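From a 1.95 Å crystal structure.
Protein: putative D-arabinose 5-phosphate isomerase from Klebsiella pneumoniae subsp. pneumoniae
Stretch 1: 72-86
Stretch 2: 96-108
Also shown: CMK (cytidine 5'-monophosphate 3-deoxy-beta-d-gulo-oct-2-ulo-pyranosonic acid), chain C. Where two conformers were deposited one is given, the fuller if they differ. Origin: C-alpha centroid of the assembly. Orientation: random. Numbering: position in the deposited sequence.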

ATOM      1  N   ASN A  72       9.714 -16.572 -14.849  1.00 17.84           N
ATOM      2  CA  ASN A  72       9.213 -15.503 -15.679  1.00 17.89           C
ATOM      3  C   ASN A  72       7.908 -14.963 -15.105  1.00 17.89           C
ATOM      4  O   ASN A  72       7.074 -15.714 -14.616  1.00 18.18           O
ATOM      5  CB  ASN A  72       8.972 -15.989 -17.096  1.00 18.46           C
ATOM      6  CG  ASN A  72      10.249 -16.275 -17.822  1.00 21.02           C
ATOM      7  OD1 ASN A  72      11.209 -15.512 -17.732  1.00 23.97           O
ATOM      8  ND2 ASN A  72      10.276 -17.382 -18.555  1.00 24.42           N
ATOM      9  N   ILE A  73       7.747 -13.661 -15.187  1.00 17.71           N
ATOM     10  CA  ILE A  73       6.602 -12.968 -14.621  1.00 17.53           C
ATOM     11  C   ILE A  73       5.391 -13.224 -15.504  1.00 17.74           C
ATOM     12  O   ILE A  73       5.427 -12.951 -16.689  1.00 17.72           O
ATOM     13  CB  ILE A  73       6.864 -11.445 -14.596  1.00 17.40           C
ATOM     14  CG1 ILE A  73       8.076 -11.119 -13.696  1.00 18.04           C
ATOM     15  CG2 ILE A  73       5.640 -10.670 -14.141  1.00 17.45           C
ATOM     16  CD1 ILE A  73       8.735  -9.766 -14.037  1.00 16.35           C
ATOM     17  N   ILE A  74       4.325 -13.735 -14.903  1.00 18.10           N
ATOM     18  CA  ILE A  74       3.048 -13.889 -15.571  1.00 18.26           C
ATOM     19  C   ILE A  74       2.125 -12.748 -15.139  1.00 18.12           C
ATOM     20  O   ILE A  74       1.396 -12.187 -15.948  1.00 18.63           O
ATOM     21  CB  ILE A  74       2.403 -15.221 -15.209  1.00 18.35           C
ATOM     22  CG1 ILE A  74       3.333 -16.374 -15.566  1.00 19.66           C
ATOM     23  CG2 ILE A  74       0.992 -15.372 -15.906  1.00 20.03           C
ATOM     24  CD1 ILE A  74       2.737 -17.741 -15.162  1.00 22.79           C
ATOM     25  N   GLY A  75       2.190 -12.381 -13.873  1.00 17.35           N
ATOM     26  CA  GLY A  75       1.292 -11.388 -13.331  1.00 17.12           C
ATOM     27  C   GLY A  75       1.706 -10.943 -11.952  1.00 16.73           C
ATOM     28  O   GLY A  75       2.758 -11.370 -11.422  1.00 15.44           O
ATOM     29  N   ILE A  76       0.927 -10.029 -11.389  0.50 16.51           N
ATOM     30  CA  ILE A  76       1.105  -9.594 -10.017  0.50 16.86           C
ATOM     31  C   ILE A  76      -0.256  -9.408  -9.368  0.50 16.33           C
ATOM     32  O   ILE A  76      -1.281  -9.303 -10.056  0.50 16.18           O
ATOM     33  CB  ILE A  76       1.923  -8.264  -9.892  0.50 17.58           C
ATOM     34  CG1 ILE A  76       1.095  -7.039 -10.301  0.50 18.40           C
ATOM     35  CG2 ILE A  76       3.220  -8.342 -10.670  0.50 17.94           C
ATOM     36  CD1 ILE A  76       1.216  -6.702 -11.723  0.50 20.53           C
ATOM     37  N   PHE A  77      -0.251  -9.376  -8.044  1.00 15.82           N
ATOM     38  CA  PHE A  77      -1.461  -9.122  -7.254  1.00 15.42           C
ATOM     39  C   PHE A  77      -1.086  -8.352  -6.009  1.00 15.70           C
ATOM     40  O   PHE A  77      -0.216  -8.789  -5.243  1.00 16.00           O
ATOM     41  CB  PHE A  77      -2.104 -10.433  -6.905  1.00 15.06           C
ATOM     42  CG  PHE A  77      -3.498 -10.303  -6.346  1.00 14.04           C
ATOM     43  CD1 PHE A  77      -4.565 -10.076  -7.183  1.00 13.97           C
ATOM     44  CD2 PHE A  77      -3.734 -10.456  -4.995  1.00 16.14           C
ATOM     45  CE1 PHE A  77      -5.894  -9.977  -6.669  1.00 14.75           C
ATOM     46  CE2 PHE A  77      -5.035 -10.376  -4.473  1.00 15.46           C
ATOM     47  CZ  PHE A  77      -6.103 -10.143  -5.311  1.00 14.46           C
ATOM     48  N   THR A  78      -1.732  -7.206  -5.819  1.00 15.94           N
ATOM     49  CA  THR A  78      -1.488  -6.332  -4.674  1.00 16.01           C
ATOM     50  C   THR A  78      -2.685  -6.314  -3.714  1.00 16.56           C
ATOM     51  O   THR A  78      -3.784  -6.771  -4.063  1.00 15.32           O
ATOM     52  CB  THR A  78      -1.267  -4.872  -5.138  1.00 16.55           C
ATOM     53  OG1 THR A  78      -2.494  -4.340  -5.655  1.00 15.69           O
ATOM     54  CG2 THR A  78      -0.164  -4.769  -6.206  1.00 15.94           C
ATOM     55  N   ASP A  79      -2.489  -5.750  -2.517  1.00 16.93           N
ATOM     56  CA  ASP A  79      -3.602  -5.545  -1.585  1.00 17.34           C
ATOM     57  C   ASP A  79      -4.699  -4.672  -2.208  1.00 16.49           C
ATOM     58  O   ASP A  79      -5.880  -4.913  -2.012  1.00 15.57           O
ATOM     59  CB  ASP A  79      -3.108  -4.923  -0.277  1.00 18.70           C
ATOM     60  CG  ASP A  79      -2.276  -5.895   0.573  1.00 20.88           C
ATOM     61  OD1 ASP A  79      -2.359  -7.132   0.352  1.00 21.56           O
ATOM     62  OD2 ASP A  79      -1.527  -5.425   1.463  1.00 21.56           O
ATOM     63  N   GLY A  80      -4.309  -3.667  -2.991  1.00 15.42           N
ATOM     64  CA  GLY A  80      -5.287  -2.870  -3.725  1.00 15.13           C
ATOM     65  C   GLY A  80      -6.136  -3.703  -4.699  1.00 14.15           C
ATOM     66  O   GLY A  80      -7.332  -3.457  -4.856  1.00 14.57           O
ATOM     67  N   ASP A  81      -5.500  -4.642  -5.380  1.00 13.56           N
ATOM     68  CA  ASP A  81      -6.205  -5.550  -6.279  1.00 13.81           C
ATOM     69  C   ASP A  81      -7.278  -6.373  -5.549  1.00 13.05           C
ATOM     70  O   ASP A  81      -8.350  -6.616  -6.104  1.00 11.68           O
ATOM     71  CB  ASP A  81      -5.229  -6.480  -6.992  1.00 13.67           C
ATOM     72  CG  ASP A  81      -4.333  -5.749  -7.982  1.00 15.24           C
ATOM     73  OD1 ASP A  81      -4.780  -4.751  -8.590  1.00 16.27           O
ATOM     74  OD2 ASP A  81      -3.183  -6.184  -8.154  1.00 16.49           O
ATOM     75  N   LEU A  82      -6.985  -6.799  -4.321  1.00 13.05           N
ATOM     76  CA  LEU A  82      -7.959  -7.540  -3.515  1.00 13.53           C
ATOM     77  C   LEU A  82      -9.195  -6.692  -3.264  1.00 13.67           C
ATOM     78  O   LEU A  82     -10.328  -7.156  -3.440  1.00 13.00           O
ATOM     79  CB  LEU A  82      -7.374  -8.033  -2.201  1.00 13.15           C
ATOM     80  CG  LEU A  82      -8.325  -8.836  -1.317  1.00 14.30           C
ATOM     81  CD1 LEU A  82      -8.741 -10.132  -2.036  1.00 14.30           C
ATOM     82  CD2 LEU A  82      -7.688  -9.153   0.058  1.00 13.34           C
ATOM     83  N   ARG A  83      -8.993  -5.433  -2.878  1.00 13.67           N
ATOM     84  CA  ARG A  83     -10.123  -4.529  -2.708  1.00 13.84           C
ATOM     85  C   ARG A  83     -10.947  -4.413  -3.978  1.00 13.61           C
ATOM     86  O   ARG A  83     -12.169  -4.500  -3.946  1.00 13.44           O
ATOM     87  CB  ARG A  83      -9.643  -3.140  -2.216  1.00 14.23           C
ATOM     88  CG  ARG A  83     -10.697  -2.050  -2.355  1.00 16.11           C
ATOM     89  CD  ARG A  83     -10.267  -0.739  -1.793  1.00 15.46           C
ATOM     90  NE  ARG A  83      -8.915  -0.436  -2.118  1.00 15.98           N
ATOM     91  CZ  ARG A  83      -8.506   0.081  -3.262  1.00 18.74           C
ATOM     92  NH1 ARG A  83      -7.245   0.313  -3.401  1.00 17.40           N
ATOM     93  NH2 ARG A  83      -9.370   0.385  -4.250  1.00 21.28           N
ATOM     94  N   ARG A  84     -10.275  -4.262  -5.111  1.00 14.32           N
ATOM     95  CA  ARG A  84     -10.980  -4.107  -6.363  1.00 15.33           C
ATOM     96  C   ARG A  84     -11.728  -5.383  -6.747  1.00 15.66           C
ATOM     97  O   ARG A  84     -12.891  -5.294  -7.120  1.00 16.32           O
ATOM     98  CB  ARG A  84     -10.059  -3.673  -7.495  1.00 16.24           C
ATOM     99  CG  ARG A  84      -9.679  -2.194  -7.395  1.00 18.36           C
ATOM    100  CD  ARG A  84      -8.854  -1.746  -8.606  1.00 20.35           C
ATOM    101  NE  ARG A  84      -7.495  -2.181  -8.414  1.00 19.16           N
ATOM    102  CZ  ARG A  84      -6.585  -1.563  -7.659  1.00 20.54           C
ATOM    103  NH1 ARG A  84      -6.881  -0.429  -7.045  1.00 22.74           N
ATOM    104  NH2 ARG A  84      -5.369  -2.089  -7.518  1.00 17.95           N
ATOM    105  N   VAL A  85     -11.141  -6.557  -6.543  1.00 15.08           N
ATOM    106  CA  VAL A  85     -11.856  -7.768  -6.954  1.00 16.12           C
ATOM    107  C   VAL A  85     -12.996  -8.136  -5.969  1.00 15.57           C
ATOM    108  O   VAL A  85     -13.985  -8.748  -6.364  1.00 14.58           O
ATOM    109  CB  VAL A  85     -10.937  -8.956  -7.219  1.00 16.42           C
ATOM    110  CG1 VAL A  85      -9.932  -8.588  -8.334  1.00 22.08           C
ATOM    111  CG2 VAL A  85     -10.220  -9.430  -5.977  1.00 16.55           C
ATOM    112  N   PHE A  86     -12.876  -7.693  -4.717  1.00 15.55           N
ATOM    113  CA  PHE A  86     -13.901  -7.913  -3.686  1.00 14.88           C
ATOM    114  C   PHE A  86     -15.236  -7.254  -3.981  1.00 14.83           C
ATOM    115  O   PHE A  86     -16.274  -7.683  -3.446  1.00 13.95           O
ATOM    116  CB  PHE A  86     -13.361  -7.423  -2.319  1.00 15.63           C
ATOM    117  CG  PHE A  86     -14.168  -7.869  -1.139  1.00 14.62           C
ATOM    118  CD1 PHE A  86     -13.973  -9.109  -0.581  1.00 15.62           C
ATOM    119  CD2 PHE A  86     -15.104  -7.035  -0.579  1.00 15.69           C
ATOM    120  CE1 PHE A  86     -14.705  -9.523   0.511  1.00 16.66           C
ATOM    121  CE2 PHE A  86     -15.829  -7.427   0.510  1.00 15.86           C
ATOM    122  CZ  PHE A  86     -15.640  -8.673   1.067  1.00 17.04           C
ATOM    123  N   SER A  96      -9.109 -18.601  -7.806  0.50 14.44           N
ATOM    124  CA  SER A  96      -7.728 -18.902  -8.150  0.50 14.58           C
ATOM    125  C   SER A  96      -7.012 -17.577  -8.366  0.50 14.40           C
ATOM    126  O   SER A  96      -7.661 -16.575  -8.657  0.50 14.37           O
ATOM    127  CB  SER A  96      -7.687 -19.741  -9.414  0.50 14.87           C
ATOM    128  OG  SER A  96      -7.881 -18.918 -10.543  0.50 15.49           O
ATOM    129  N   ILE A  97      -5.691 -17.559  -8.214  1.00 13.69           N
ATOM    130  CA  ILE A  97      -4.913 -16.346  -8.462  1.00 13.93           C
ATOM    131  C   ILE A  97      -4.919 -15.971  -9.941  1.00 14.27           C
ATOM    132  O   ILE A  97      -4.955 -14.793 -10.279  1.00 14.90           O
ATOM    133  CB  ILE A  97      -3.466 -16.391  -7.886  1.00 13.64           C
ATOM    134  CG1 ILE A  97      -2.918 -14.971  -7.685  1.00 14.44           C
ATOM    135  CG2 ILE A  97      -2.518 -17.275  -8.774  1.00 12.51           C
ATOM    136  CD1 ILE A  97      -3.751 -14.034  -6.782  1.00 14.42           C
ATOM    137  N   ALA A  98      -4.935 -16.968 -10.803  1.00 15.28           N
ATOM    138  CA  ALA A  98      -4.874 -16.760 -12.258  1.00 16.74           C
ATOM    139  C   ALA A  98      -6.101 -15.956 -12.744  1.00 17.50           C
ATOM    140  O   ALA A  98      -6.021 -15.196 -13.700  1.00 18.45           O
ATOM    141  CB  ALA A  98      -4.857 -18.116 -12.984  1.00 16.69           C
ATOM    142  N   ASP A  99      -7.213 -16.109 -12.058  1.00 17.54           N
ATOM    143  CA  ASP A  99      -8.418 -15.423 -12.480  1.00 18.21           C
ATOM    144  C   ASP A  99      -8.507 -13.964 -12.032  1.00 17.60           C
ATOM    145  O   ASP A  99      -9.269 -13.202 -12.618  1.00 17.43           O
ATOM    146  CB  ASP A  99      -9.619 -16.210 -11.994  1.00 18.53           C
ATOM    147  CG  ASP A  99      -9.735 -17.560 -12.683  1.00 20.54           C
ATOM    148  OD1 ASP A  99      -9.082 -17.808 -13.759  1.00 25.34           O
ATOM    149  OD2 ASP A  99     -10.473 -18.391 -12.135  1.00 18.07           O
ATOM    150  N   VAL A 100      -7.754 -13.580 -11.003  1.00 17.58           N
ATOM    151  CA  VAL A 100      -7.857 -12.239 -10.443  1.00 16.79           C
ATOM    152  C   VAL A 100      -6.580 -11.403 -10.498  1.00 17.77           C
ATOM    153  O   VAL A 100      -6.606 -10.212 -10.174  1.00 17.36           O
ATOM    154  CB  VAL A 100      -8.401 -12.265  -9.003  1.00 17.21           C
ATOM    155  CG1 VAL A 100      -9.789 -12.919  -8.972  1.00 16.17           C
ATOM    156  CG2 VAL A 100      -7.430 -12.959  -8.003  1.00 14.82           C
HETATM  157  N   MSE A 101      -5.462 -12.006 -10.895  1.00 17.41           N
HETATM  158  CA  MSE A 101      -4.199 -11.276 -10.982  1.00 17.77           C
HETATM  159  C   MSE A 101      -4.225 -10.191 -12.064  1.00 18.15           C
HETATM  160  O   MSE A 101      -4.983 -10.296 -13.030  1.00 17.29           O
HETATM  161  CB  MSE A 101      -3.066 -12.240 -11.319  1.00 17.64           C
HETATM  162  CG  MSE A 101      -3.167 -12.858 -12.669  1.00 17.05           C
HETATM  163 SE   MSE A 101      -1.747 -14.187 -12.971  0.80 18.59          SE
HETATM  164  CE  MSE A 101      -2.285 -14.765 -14.725  1.00 20.10           C
ATOM    165  N   THR A 102      -3.398  -9.164 -11.890  1.00 18.51           N
ATOM    166  CA  THR A 102      -3.078  -8.211 -12.959  1.00 19.68           C
ATOM    167  C   THR A 102      -2.066  -8.892 -13.862  1.00 20.44           C
ATOM    168  O   THR A 102      -1.067  -9.403 -13.386  1.00 18.70           O
ATOM    169  CB  THR A 102      -2.458  -6.915 -12.368  1.00 20.14           C
ATOM    170  OG1 THR A 102      -3.440  -6.250 -11.578  1.00 22.44           O
ATOM    171  CG2 THR A 102      -1.918  -5.944 -13.429  1.00 20.14           C
ATOM    172  N   ARG A 103      -2.320  -8.928 -15.159  1.00 21.19           N
ATOM    173  CA  ARG A 103      -1.387  -9.573 -16.069  1.00 23.48           C
ATOM    174  C   ARG A 103      -0.160  -8.682 -16.295  1.00 23.38           C
ATOM    175  O   ARG A 103      -0.265  -7.452 -16.278  1.00 23.32           O
ATOM    176  CB  ARG A 103      -2.066  -9.943 -17.378  1.00 24.97           C
ATOM    177  CG  ARG A 103      -3.026 -11.111 -17.204  1.00 30.29           C
ATOM    178  CD  ARG A 103      -3.260 -11.888 -18.507  1.00 37.63           C
ATOM    179  NE  ARG A 103      -3.891 -13.184 -18.219  1.00 43.01           N
ATOM    180  CZ  ARG A 103      -3.271 -14.372 -18.212  1.00 46.32           C
ATOM    181  NH1 ARG A 103      -1.972 -14.494 -18.500  1.00 47.41           N
ATOM    182  NH2 ARG A 103      -3.971 -15.463 -17.911  1.00 48.05           N
ATOM    183  N   GLY A 104       0.999  -9.308 -16.464  1.00 23.27           N
ATOM    184  CA  GLY A 104       2.253  -8.568 -16.607  1.00 23.42           C
ATOM    185  C   GLY A 104       2.687  -7.973 -15.282  1.00 23.14           C
ATOM    186  O   GLY A 104       2.610  -8.621 -14.235  1.00 24.81           O
ATOM    187  N   GLY A 105       3.086  -6.714 -15.294  1.00 22.69           N
ATOM    188  CA  GLY A 105       3.570  -6.055 -14.098  1.00 21.96           C
ATOM    189  C   GLY A 105       4.623  -5.034 -14.482  1.00 22.05           C
ATOM    190  O   GLY A 105       5.411  -5.255 -15.413  1.00 22.45           O
ATOM    191  N   ILE A 106       4.625  -3.917 -13.764  1.00 20.79           N
ATOM    192  CA  ILE A 106       5.551  -2.820 -13.996  1.00 19.91           C
ATOM    193  C   ILE A 106       6.929  -3.240 -13.461  1.00 19.39           C
ATOM    194  O   ILE A 106       7.059  -3.707 -12.342  1.00 19.40           O
ATOM    195  CB  ILE A 106       5.052  -1.531 -13.325  1.00 19.88           C
ATOM    196  CG1 ILE A 106       3.707  -1.089 -13.963  1.00 21.88           C
ATOM    197  CG2 ILE A 106       6.066  -0.412 -13.483  1.00 19.37           C
ATOM    198  CD1 ILE A 106       2.880  -0.121 -13.078  1.00 22.07           C
ATOM    199  N   ARG A 107       7.951  -3.098 -14.281  1.00 18.94           N
ATOM    200  CA  ARG A 107       9.263  -3.597 -13.897  1.00 18.78           C
ATOM    201  C   ARG A 107      10.363  -2.661 -14.356  1.00 18.80           C
ATOM    202  O   ARG A 107      10.172  -1.865 -15.262  1.00 18.12           O
ATOM    203  CB  ARG A 107       9.470  -4.971 -14.505  1.00 19.26           C
ATOM    204  CG  ARG A 107       9.531  -4.911 -16.001  1.00 21.14           C
ATOM    205  CD  ARG A 107       9.158  -6.209 -16.634  1.00 23.28           C
ATOM    206  NE  ARG A 107       7.767  -6.572 -16.438  1.00 22.60           N
ATOM    207  CZ  ARG A 107       7.241  -7.694 -16.923  1.00 21.83           C
ATOM    208  NH1 ARG A 107       7.982  -8.544 -17.636  1.00 19.51           N
ATOM    209  NH2 ARG A 107       5.980  -7.971 -16.711  1.00 24.42           N
ATOM    210  N   ILE A 108      11.526  -2.783 -13.721  1.00 17.82           N
ATOM    211  CA  ILE A 108      12.694  -2.016 -14.094  1.00 17.72           C
ATOM    212  C   ILE A 108      13.895  -2.976 -14.142  1.00 17.16           C
ATOM    213  O   ILE A 108      13.844  -4.079 -13.603  1.00 16.49           O
ATOM    214  CB  ILE A 108      12.963  -0.886 -13.085  1.00 17.18           C
ATOM    215  CG1 ILE A 108      13.169  -1.475 -11.677  1.00 17.50           C
ATOM    216  CG2 ILE A 108      11.819   0.148 -13.126  1.00 18.37           C
ATOM    217  CD1 ILE A 108      13.357  -0.449 -10.531  1.00 17.82           C
TER
HETATM  218  N1C CMK C   1       0.933  -2.960 -10.370  0.95 27.51           N
HETATM  219  C2C CMK C   1       1.705  -3.379 -11.464  0.95 31.12           C
HETATM  220  N3C CMK C   1       3.077  -3.537 -11.262  0.95 27.42           N
HETATM  221  C4C CMK C   1       3.710  -3.246 -10.064  0.95 30.98           C
HETATM  222  C5C CMK C   1       2.938  -2.824  -8.968  0.95 30.62           C
HETATM  223  C6C CMK C   1       1.550  -2.677  -9.136  0.95 29.40           C
HETATM  224  O2C CMK C   1       1.207  -3.650 -12.569  0.95 28.71           O
HETATM  225  N4C CMK C   1       5.048  -3.433 -10.011  0.95 31.08           N
HETATM  226  C1' CMK C   1      -0.553  -2.802 -10.570  0.95 28.92           C
HETATM  227  C2' CMK C   1      -1.370  -3.466  -9.454  0.95 26.53           C
HETATM  228  O2' CMK C   1      -1.582  -4.840  -9.806  0.95 25.72           O
HETATM  229  C3' CMK C   1      -2.659  -2.644  -9.483  0.95 28.06           C
HETATM  230  C4' CMK C   1      -2.182  -1.248  -9.931  0.95 30.75           C
HETATM  231  O4' CMK C   1      -0.812  -1.405 -10.496  0.95 27.50           O
HETATM  232  O3' CMK C   1      -3.543  -3.178 -10.453  0.95 28.15           O
HETATM  233  C5' CMK C   1      -1.998  -0.275  -8.775  0.95 29.70           C
HETATM  234  O5' CMK C   1      -1.165  -0.832  -7.724  0.95 29.15           O
HETATM  235  PA  CMK C   1      -1.735  -0.694  -6.183  0.95 31.65           P
HETATM  236  O1A CMK C   1      -2.953  -1.541  -6.050  0.95 32.25           O
HETATM  237  O2A CMK C   1      -0.671  -1.093  -5.210  0.95 31.20           O
HETATM  238  O6  CMK C   1      -2.522   2.945  -5.008  0.95 41.40           O
HETATM  239  C2  CMK C   1      -2.974   1.576  -5.143  0.95 41.43           C
HETATM  240  O2  CMK C   1      -2.062   0.905  -6.063  0.95 38.33           O
HETATM  241  C3  CMK C   1      -2.975   0.936  -3.743  0.95 40.63           C
HETATM  242  C4  CMK C   1      -3.643   1.816  -2.664  0.95 41.56           C
HETATM  243  O4  CMK C   1      -3.483   1.201  -1.352  0.95 43.36           O
HETATM  244  C5  CMK C   1      -3.103   3.230  -2.668  0.95 42.82           C
HETATM  245  C6  CMK C   1      -3.285   3.766  -4.083  0.95 43.59           C
HETATM  246  C7  CMK C   1      -2.732   5.174  -4.255  0.95 45.93           C
HETATM  247  C1  CMK C   1      -4.338   1.485  -5.852  0.95 43.11           C
HETATM  248  O1X CMK C   1      -4.337   1.810  -7.061  0.95 45.38           O
HETATM  249  O1Y CMK C   1      -5.331   1.059  -5.228  0.95 42.83           O
HETATM  250  O5  CMK C   1      -1.705   3.269  -2.294  0.95 42.96           O
HETATM  251  C8  CMK C   1      -3.092   5.742  -5.637  0.95 45.93           C
HETATM  252  O8  CMK C   1      -2.341   6.939  -5.825  0.95 50.18           O
HETATM  253  O7  CMK C   1      -3.288   6.015  -3.265  0.95 45.85           O
HETATM  254  O   HOH W   1       5.480 -10.396 -17.843  1.00 30.13           O

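The two stretches meet as a short antiparallel pairing, burying 658 Å² in total. Ile76 uses both of its backbone polar groups on Thr102: Ile76 N donates to Thr102 O (2.9 Å), and Thr102 N donates to Ile76 O (2.8 Å). One step along, Gly104 N donates to Ile74 O (3.0 Å). Between these rungs Gly75 lies against Arg103, their CA atoms 4.2 Å apart, and Gly75 CA makes a CH···O contact with Gly104 O (3.2 Å). Glycine suits position 75, since a CB there would clash with Thr102 O and the selenium of Met101, a selenomethionine. At Gly105 a CB would strike Ile76 CG2, and the backbone angles themselves call for glycine.

Apolar side chains pack around this pairing. Ile74 CG2 touches Met101 CE (3.5 Å). Phe77 receives Ile97 CD1 over one ring face, 4.1 Å from the centroid, while its CE1 lies 3.6 Å from Val100 CG2. Val85, on the helix, extends the patch, with CG1 4.0 Å from Val100 CB.

The Arg107 guanidinium lies with one face over Ile73 CD1. Its NE and NH2 donate to Gly105 O (2.9 and 3.1 Å), and a water accepts from Arg107 NH2 (2.7 Å) while donating to Ile73 O (2.8 Å), bridging the stretches.

The ligand forms a second bridge. At the helix start, Thr78 OG1 accepts from Asp81 N (3.0 Å) as the cap and donates to CMK O1A (2.9 Å); reciprocally, Asp81 OD2 accepts from Thr78 N (2.9 Å). Asp81 OD2 also accepts from CMK O2' (2.7 Å), and its OD1 from CMK O3' (2.7 Å) and, in a salt bridge, from Arg84 NH2 (2.9 Å). From the other stretch, Thr102 OG1 lies 2.9 Å from CMK O2', and Ile106 N donates to CMK N3C (3.0 Å) while Ile106 O accepts from CMK N4C (3.1 Å).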